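PDB 1OOE: dihydropteridine reductase from Caenorhabditis elegans, which probably catalyses the NADH- or NADPH-dependent reduction of quinonoid dihydrobiopterin to tetrahydrobiopterin, as a homodimeric member of the short-chain dehydrogenase/reductase family. Local coordinates for residues Gly122-Leu127 with Ala169-Met174; Lys5-Gly10 with Asp74-Val79. All coordinates share one frame; numbering follows the deposited sequence. Where two conformers were deposited one is given.

Contact 1 (Gly122-Leu127 with Ala169-Met174); sequences GGLLQL and AVLTIM
Two small apolar clusters, one on each face of a parallel strand pair, make the centre here. On one face Leu125 and Val170 lie side by side and point the same way, with Leu125 CD2 3.9 Å from Val170 CG2; Leu157 and Ala158 of helix 141-158 close over them. On the other, Leu124 and Leu171 cross at about a right angle, methyl to methyl, beneath Trp208 of helix 198-210. Further along the Leu125 face, Thr172 sets OG1 3.6 Å from Leu127 CB, while the hydroxyl hydrogen-bonds to Thr154 OG1. An alanine for Thr172 gives up the Thr154 bond and would probably loosen the tie to helix 141-158 and the packing on Leu127. Gln126 bends at chi2 (-94°), so that NE2 reaches Ile173 CD1 at 3.8 Å and bonds weakly to Leu127 O. Between the faces runs the backbone, with five interstrand bonds from Gly123 O to Ile173 N; the straightest, Leu125 N to Ala169 O, spans 3.0 Å at 170°. Leu127 O takes a bond from Ile173 N as well as the weak amide one. The chemistry implies a buried join: main-chain polarity is spent between strands, leaving mostly hydrocarbon for the helices on both faces.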
ATOM      1  N   GLY A 122      -1.218 -23.133 -14.399  1.00 13.11           N
ATOM      2  CA  GLY A 122      -0.290 -23.894 -13.581  1.00 11.55           C
ATOM      3  C   GLY A 122       1.071 -23.227 -13.446  1.00 11.57           C
ATOM      4  O   GLY A 122       1.967 -23.770 -12.804  1.00 12.24           O
ATOM      5  N   GLY A 123       1.232 -22.051 -14.049  1.00  9.07           N
ATOM      6  CA  GLY A 123       2.504 -21.350 -13.978  1.00  8.43           C
ATOM      7  C   GLY A 123       2.762 -20.674 -12.645  1.00  8.99           C
ATOM      8  O   GLY A 123       1.941 -20.758 -11.737  1.00 10.73           O
ATOM      9  N   LEU A 124       3.899 -19.990 -12.539  1.00  9.15           N
ATOM     10  CA  LEU A 124       4.284 -19.314 -11.303  1.00  9.04           C
ATOM     11  C   LEU A 124       4.520 -17.813 -11.427  1.00  9.08           C
ATOM     12  O   LEU A 124       5.198 -17.358 -12.345  1.00  8.14           O
ATOM     13  CB  LEU A 124       5.566 -19.948 -10.749  1.00 10.45           C
ATOM     14  CG  LEU A 124       6.254 -19.238  -9.577  1.00 11.56           C
ATOM     15  CD1 LEU A 124       5.397 -19.357  -8.335  1.00 11.38           C
ATOM     16  CD2 LEU A 124       7.633 -19.848  -9.336  1.00 11.17           C
ATOM     17  N   LEU A 125       3.942 -17.051 -10.499  1.00  7.48           N
ATOM     18  CA  LEU A 125       4.167 -15.610 -10.433  1.00  7.46           C
ATOM     19  C   LEU A 125       4.877 -15.409  -9.096  1.00  7.85           C
ATOM     20  O   LEU A 125       4.379 -15.845  -8.055  1.00  8.30           O
ATOM     21  CB  LEU A 125       2.857 -14.812 -10.426  1.00  7.91           C
ATOM     22  CG  LEU A 125       3.009 -13.341  -9.988  1.00  7.38           C
ATOM     23  CD1 LEU A 125       3.824 -12.563 -11.021  1.00  8.89           C
ATOM     24  CD2 LEU A 125       1.632 -12.707  -9.813  1.00  8.84           C
ATOM     25  N   GLN A 126       6.050 -14.789  -9.124  1.00  6.62           N
ATOM     26  CA  GLN A 126       6.788 -14.530  -7.891  1.00  6.29           C
ATOM     27  C   GLN A 126       6.963 -13.030  -7.715  1.00  5.84           C
ATOM     28  O   GLN A 126       7.316 -12.318  -8.656  1.00  8.01           O
ATOM     29  CB  GLN A 126       8.150 -15.231  -7.926  1.00  7.49           C
ATOM     30  CG  GLN A 126       9.116 -14.806  -6.821  1.00  7.35           C
ATOM     31  CD  GLN A 126      10.042 -13.693  -7.269  1.00  9.10           C
ATOM     32  OE1 GLN A 126      10.608 -13.755  -8.362  1.00 10.82           O
ATOM     33  NE2 GLN A 126      10.214 -12.672  -6.425  1.00  9.50           N
ATOM     34  N   LEU A 127       6.683 -12.556  -6.506  1.00  6.09           N
ATOM     35  CA  LEU A 127       6.809 -11.142  -6.180  1.00  6.14           C
ATOM     36  C   LEU A 127       7.791 -11.004  -5.026  1.00  5.64           C
ATOM     37  O   LEU A 127       8.136 -11.985  -4.363  1.00  5.40           O
ATOM     38  CB  LEU A 127       5.455 -10.555  -5.764  1.00  7.18           C
ATOM     39  CG  LEU A 127       4.292 -10.673  -6.754  1.00  6.78           C
ATOM     40  CD1 LEU A 127       3.041 -10.084  -6.124  1.00  7.73           C
ATOM     41  CD2 LEU A 127       4.631  -9.956  -8.062  1.00  6.86           C
ATOM     42  N   ALA A 169       0.105 -20.329  -9.210  1.00  9.88           N
ATOM     43  CA  ALA A 169       0.398 -19.942  -7.836  1.00  9.99           C
ATOM     44  C   ALA A 169       1.177 -18.642  -7.809  1.00  9.98           C
ATOM     45  O   ALA A 169       1.898 -18.321  -8.753  1.00  8.66           O
ATOM     46  CB  ALA A 169       1.208 -21.036  -7.142  1.00 11.93           C
ATOM     47  N   VAL A 170       1.003 -17.887  -6.728  1.00  9.41           N
ATOM     48  CA  VAL A 170       1.745 -16.650  -6.528  1.00  9.79           C
ATOM     49  C   VAL A 170       2.530 -16.863  -5.232  1.00  9.49           C
ATOM     50  O   VAL A 170       1.976 -17.331  -4.231  1.00  8.73           O
ATOM     51  CB  VAL A 170       0.810 -15.411  -6.402  1.00 10.19           C
ATOM     52  CG1 VAL A 170      -0.187 -15.604  -5.274  1.00 11.76           C
ATOM     53  CG2 VAL A 170       1.641 -14.161  -6.172  1.00 12.36           C
ATOM     54  N   LEU A 171       3.829 -16.576  -5.274  1.00  7.97           N
ATOM     55  CA  LEU A 171       4.699 -16.731  -4.107  1.00  6.88           C
ATOM     56  C   LEU A 171       5.464 -15.426  -3.921  1.00  7.90           C
ATOM     57  O   LEU A 171       5.964 -14.853  -4.888  1.00  8.35           O
ATOM     58  CB  LEU A 171       5.679 -17.895  -4.315  1.00  9.93           C
ATOM     59  CG  LEU A 171       5.057 -19.288  -4.478  1.00  9.62           C
ATOM     60  CD1 LEU A 171       6.160 -20.318  -4.681  1.00 10.59           C
ATOM     61  CD2 LEU A 171       4.215 -19.630  -3.250  1.00  9.98           C
ATOM     62  N   THR A 172       5.554 -14.956  -2.679  1.00  8.67           N
ATOM     63  CA  THR A 172       6.234 -13.693  -2.391  1.00  7.81           C
ATOM     64  C   THR A 172       7.395 -13.922  -1.420  1.00  8.74           C
ATOM     65  O   THR A 172       7.190 -14.366  -0.293  1.00  8.33           O
ATOM     66  CB  THR A 172       5.215 -12.677  -1.819  1.00  8.43           C
ATOM     67  OG1 THR A 172       4.266 -12.339  -2.842  1.00  8.21           O
ATOM     68  CG2 THR A 172       5.906 -11.405  -1.351  1.00  7.18           C
ATOM     69  N   ILE A 173       8.615 -13.628  -1.868  1.00  6.73           N
ATOM     70  CA  ILE A 173       9.799 -13.849  -1.039  1.00  7.25           C
ATOM     71  C   ILE A 173      10.184 -12.671  -0.147  1.00  7.71           C
ATOM     72  O   ILE A 173       9.994 -11.513  -0.511  1.00  7.28           O
ATOM     73  CB  ILE A 173      11.026 -14.233  -1.903  1.00  7.91           C
ATOM     74  CG1 ILE A 173      11.408 -13.084  -2.839  1.00 11.45           C
ATOM     75  CG2 ILE A 173      10.710 -15.481  -2.724  1.00  8.67           C
ATOM     76  CD1 ILE A 173      12.675 -13.343  -3.643  1.00 12.44           C
ATOM     77  N   MET A 174      10.734 -12.987   1.024  1.00  6.49           N
ATOM     78  CA  MET A 174      11.159 -11.970   1.984  1.00  8.69           C
ATOM     79  C   MET A 174      12.510 -12.346   2.598  1.00  8.90           C
ATOM     80  O   MET A 174      12.586 -12.793   3.744  1.00  7.84           O
ATOM     81  CB  MET A 174      10.112 -11.807   3.096  1.00  7.90           C
ATOM     82  CG  MET A 174       8.694 -11.509   2.600  1.00  8.48           C
ATOM     83  SD  MET A 174       7.507 -11.168   3.925  1.00  9.60           S
ATOM     84  CE  MET A 174       7.547 -12.740   4.843  1.00 10.45           C
TER

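Contact 2 (Lys5-Gly10 with Asp74-Val79)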
ATOM      1  N   LYS A   5       9.737 -20.346 -21.427  1.00 15.73           N
ATOM      2  CA  LYS A   5      10.001 -18.913 -21.407  1.00 14.16           C
ATOM      3  C   LYS A   5       9.666 -18.338 -20.036  1.00 14.00           C
ATOM      4  O   LYS A   5       8.730 -18.788 -19.377  1.00 14.45           O
ATOM      5  CB  LYS A   5       9.156 -18.194 -22.467  1.00 16.24           C
ATOM      6  CG  LYS A   5       9.408 -18.630 -23.906  1.00 16.56           C
ATOM      7  CD  LYS A   5       8.466 -17.909 -24.862  1.00 16.83           C
ATOM      8  CE  LYS A   5       8.652 -18.356 -26.313  1.00 18.85           C
ATOM      9  NZ  LYS A   5       8.289 -19.790 -26.535  1.00 17.88           N
ATOM     10  N   VAL A   6      10.445 -17.349 -19.608  1.00 12.45           N
ATOM     11  CA  VAL A   6      10.204 -16.691 -18.330  1.00 11.37           C
ATOM     12  C   VAL A   6      10.482 -15.198 -18.454  1.00 11.33           C
ATOM     13  O   VAL A   6      11.282 -14.762 -19.286  1.00  9.44           O
ATOM     14  CB  VAL A   6      11.085 -17.275 -17.181  1.00 12.01           C
ATOM     15  CG1 VAL A   6      10.717 -18.730 -16.926  1.00 12.82           C
ATOM     16  CG2 VAL A   6      12.555 -17.147 -17.527  1.00 12.31           C
ATOM     17  N   ILE A   7       9.791 -14.419 -17.633  1.00  9.99           N
ATOM     18  CA  ILE A   7       9.954 -12.971 -17.606  1.00  9.58           C
ATOM     19  C   ILE A   7      10.612 -12.575 -16.292  1.00  9.95           C
ATOM     20  O   ILE A   7      10.202 -13.032 -15.225  1.00 10.67           O
ATOM     21  CB  ILE A   7       8.585 -12.256 -17.695  1.00  9.00           C
ATOM     22  CG1 ILE A   7       7.969 -12.477 -19.080  1.00  9.86           C
ATOM     23  CG2 ILE A   7       8.742 -10.766 -17.378  1.00 11.30           C
ATOM     24  CD1 ILE A   7       6.553 -11.947 -19.198  1.00 10.35           C
ATOM     25  N   VAL A   8      11.650 -11.747 -16.374  1.00  9.03           N
ATOM     26  CA  VAL A   8      12.337 -11.264 -15.182  1.00  8.44           C
ATOM     27  C   VAL A   8      12.182  -9.751 -15.183  1.00  9.80           C
ATOM     28  O   VAL A   8      12.777  -9.053 -16.008  1.00  9.99           O
ATOM     29  CB  VAL A   8      13.850 -11.612 -15.187  1.00  8.90           C
ATOM     30  CG1 VAL A   8      14.518 -11.029 -13.938  1.00  9.35           C
ATOM     31  CG2 VAL A   8      14.046 -13.120 -15.218  1.00 10.02           C
ATOM     32  N   TYR A   9      11.355  -9.259 -14.266  1.00  7.87           N
ATOM     33  CA  TYR A   9      11.085  -7.836 -14.121  1.00 10.39           C
ATOM     34  C   TYR A   9      12.114  -7.364 -13.095  1.00 10.27           C
ATOM     35  O   TYR A   9      11.980  -7.640 -11.900  1.00 10.24           O
ATOM     36  CB  TYR A   9       9.657  -7.658 -13.593  1.00 10.90           C
ATOM     37  CG  TYR A   9       9.024  -6.298 -13.808  1.00 12.41           C
ATOM     38  CD1 TYR A   9       9.729  -5.122 -13.556  1.00 13.00           C
ATOM     39  CD2 TYR A   9       7.690  -6.195 -14.204  1.00 12.41           C
ATOM     40  CE1 TYR A   9       9.114  -3.871 -13.689  1.00 14.09           C
ATOM     41  CE2 TYR A   9       7.069  -4.959 -14.337  1.00 13.42           C
ATOM     42  CZ  TYR A   9       7.780  -3.802 -14.078  1.00 14.42           C
ATOM     43  OH  TYR A   9       7.149  -2.585 -14.189  1.00 17.05           O
ATOM     44  N   GLY A  10      13.143  -6.673 -13.579  1.00 10.14           N
ATOM     45  CA  GLY A  10      14.217  -6.194 -12.719  1.00 10.26           C
ATOM     46  C   GLY A  10      15.487  -6.981 -13.015  1.00 10.92           C
ATOM     47  O   GLY A  10      16.310  -7.219 -12.129  1.00 10.72           O
ATOM     48  N   ASP A  74       6.189 -19.602 -18.538  1.00  9.38           N
ATOM     49  CA  ASP A  74       6.100 -20.549 -17.428  1.00  9.55           C
ATOM     50  C   ASP A  74       6.196 -19.832 -16.087  1.00  8.81           C
ATOM     51  O   ASP A  74       5.797 -20.367 -15.054  1.00 10.01           O
ATOM     52  CB  ASP A  74       7.212 -21.593 -17.530  1.00 12.10           C
ATOM     53  CG  ASP A  74       7.128 -22.402 -18.810  1.00 13.79           C
ATOM     54  OD1 ASP A  74       7.526 -21.882 -19.872  0.50 13.05           O
ATOM     55  OD2 ASP A  74       6.653 -23.554 -18.755  0.50 13.46           O
ATOM     56  N   GLY A  75       6.727 -18.615 -16.113  1.00  9.01           N
ATOM     57  CA  GLY A  75       6.854 -17.848 -14.887  1.00  8.31           C
ATOM     58  C   GLY A  75       7.138 -16.378 -15.122  1.00  7.87           C
ATOM     59  O   GLY A  75       7.686 -15.989 -16.156  1.00  8.21           O
ATOM     60  N   VAL A  76       6.721 -15.563 -14.159  1.00  7.18           N
ATOM     61  CA  VAL A  76       6.942 -14.119 -14.175  1.00  7.93           C
ATOM     62  C   VAL A  76       7.579 -13.863 -12.810  1.00  7.40           C
ATOM     63  O   VAL A  76       6.967 -14.133 -11.780  1.00  8.12           O
ATOM     64  CB  VAL A  76       5.604 -13.338 -14.287  1.00  6.57           C
ATOM     65  CG1 VAL A  76       5.860 -11.835 -14.179  1.00  8.29           C
ATOM     66  CG2 VAL A  76       4.929 -13.653 -15.619  1.00  8.16           C
ATOM     67  N   PHE A  77       8.816 -13.377 -12.809  1.00  8.57           N
ATOM     68  CA  PHE A  77       9.529 -13.122 -11.561  1.00  9.28           C
ATOM     69  C   PHE A  77       9.811 -11.634 -11.417  1.00  8.37           C
ATOM     70  O   PHE A  77      10.543 -11.061 -12.218  1.00  8.92           O
ATOM     71  CB  PHE A  77      10.851 -13.899 -11.544  1.00 10.21           C
ATOM     72  CG  PHE A  77      10.726 -15.338 -11.987  1.00  8.57           C
ATOM     73  CD1 PHE A  77       9.705 -16.153 -11.500  1.00 11.06           C
ATOM     74  CD2 PHE A  77      11.644 -15.878 -12.882  1.00  9.76           C
ATOM     75  CE1 PHE A  77       9.602 -17.486 -11.898  1.00 11.03           C
ATOM     76  CE2 PHE A  77      11.553 -17.210 -13.288  1.00 10.31           C
ATOM     77  CZ  PHE A  77      10.530 -18.016 -12.796  1.00 11.90           C
ATOM     78  N   CYS A  78       9.231 -11.013 -10.392  1.00  7.88           N
ATOM     79  CA  CYS A  78       9.413  -9.582 -10.167  1.00  8.73           C
ATOM     80  C   CYS A  78      10.300  -9.299  -8.961  1.00  9.77           C
ATOM     81  O   CYS A  78       9.912  -9.565  -7.823  1.00  9.52           O
ATOM     82  CB  CYS A  78       8.054  -8.910  -9.970  1.00  7.30           C
ATOM     83  SG  CYS A  78       8.124  -7.103  -9.882  1.00  9.30           S
ATOM     84  N   VAL A  79      11.485  -8.753  -9.220  1.00  9.33           N
ATOM     85  CA  VAL A  79      12.442  -8.432  -8.162  1.00 10.03           C
ATOM     86  C   VAL A  79      12.932  -6.987  -8.260  1.00 12.67           C
ATOM     87  O   VAL A  79      13.993  -6.641  -7.729  1.00 14.53           O
ATOM     88  CB  VAL A  79      13.663  -9.384  -8.221  1.00 11.81           C
ATOM     89  CG1 VAL A  79      13.225 -10.800  -7.871  1.00 10.05           C
ATOM     90  CG2 VAL A  79      14.295  -9.351  -9.615  1.00 10.96           C
TER
HETATM   91  O   HOH W   1       6.871 -20.938 -22.238  1.00 28.59           O
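Asp74 OD1 is the best-held polar atom, gripped by two bonds at the start of the strand pair. Lys5 N donates to it over 3.1 Å, using the anti lone pair of OD1, and a water donates a second hydrogen bond, its oxygen 2.6 Å from OD1. That water also accepts a weak bond from Lys5 N. The other oxygen, Asp74 OD2, forms a salt bridge with Lys120, so the carboxylate is fixed at both ends and probably stays ionised. Asp74 returns the grip through its backbone: its N reaches Lys5 O at 2.8 Å, leaving the buried Gly75 N without a partner.

From there the backbone bonds of the parallel pair run on through Ile7 and Tyr9, the straightest being Phe77 N to Ile7 O, 2.8 Å at 172°. Phe77, with CG anti to its carbonyl carbon (chi1 -46°), swings its ring back along the strand: CE2 sits 3.9 Å from Val6 CB, and Val8 CG2 comes to the ring edge near its plane. The ring passes over Gly75, where a CB would clash with CE1; helix 14-25 packs on this face through Phe23 and Ile19. On the opposite face Cys78 SG lies obliquely by the Tyr9 ring, 4.6 Å from its centroid, and Ser107 of helix 93-118 touches both residues. At the far end Val79 CG2 rests 3.9 Å from Gly10 O; the backbone angles of Gly10 would jam a CB against Tyr9 O.

This is the centre of a Rossmann fold: strand 4-9, which leads into a glycine-rich turn and helix 14-25, lies beside strand 73-78. Gly11, Gly13 and Gly16 fit the GxGxxG pattern, consistent with the dinucleotide-binding turn of short-chain dehydrogenases, and Val79 packs on Leu15 within its span.

Both contacts are buried pairings of parallel strands in one sheet, their centres about 10 Å apart. They meet where strands 73-78 and 123-128 run as neighbours: Gln126 N lies 2.9 Å from Val76 O and Gln126 O 2.9 Å from Cys78 N, both probable hydrogen bonds. Four neighbouring strands of the sheet are thereby joined. Contact 2 is the one with a partly exposed polar end, where charge and water take part, and its opposite end runs into the glycine-rich turn. Contact 1 is buried throughout its touching residues; beside backbone bonds it has mostly aliphatic side chains, Gln126 and Thr172 excepted. Their helices differ: 14-25 and 93-118 flank contact 2, 141-158 and 198-210 contact 1.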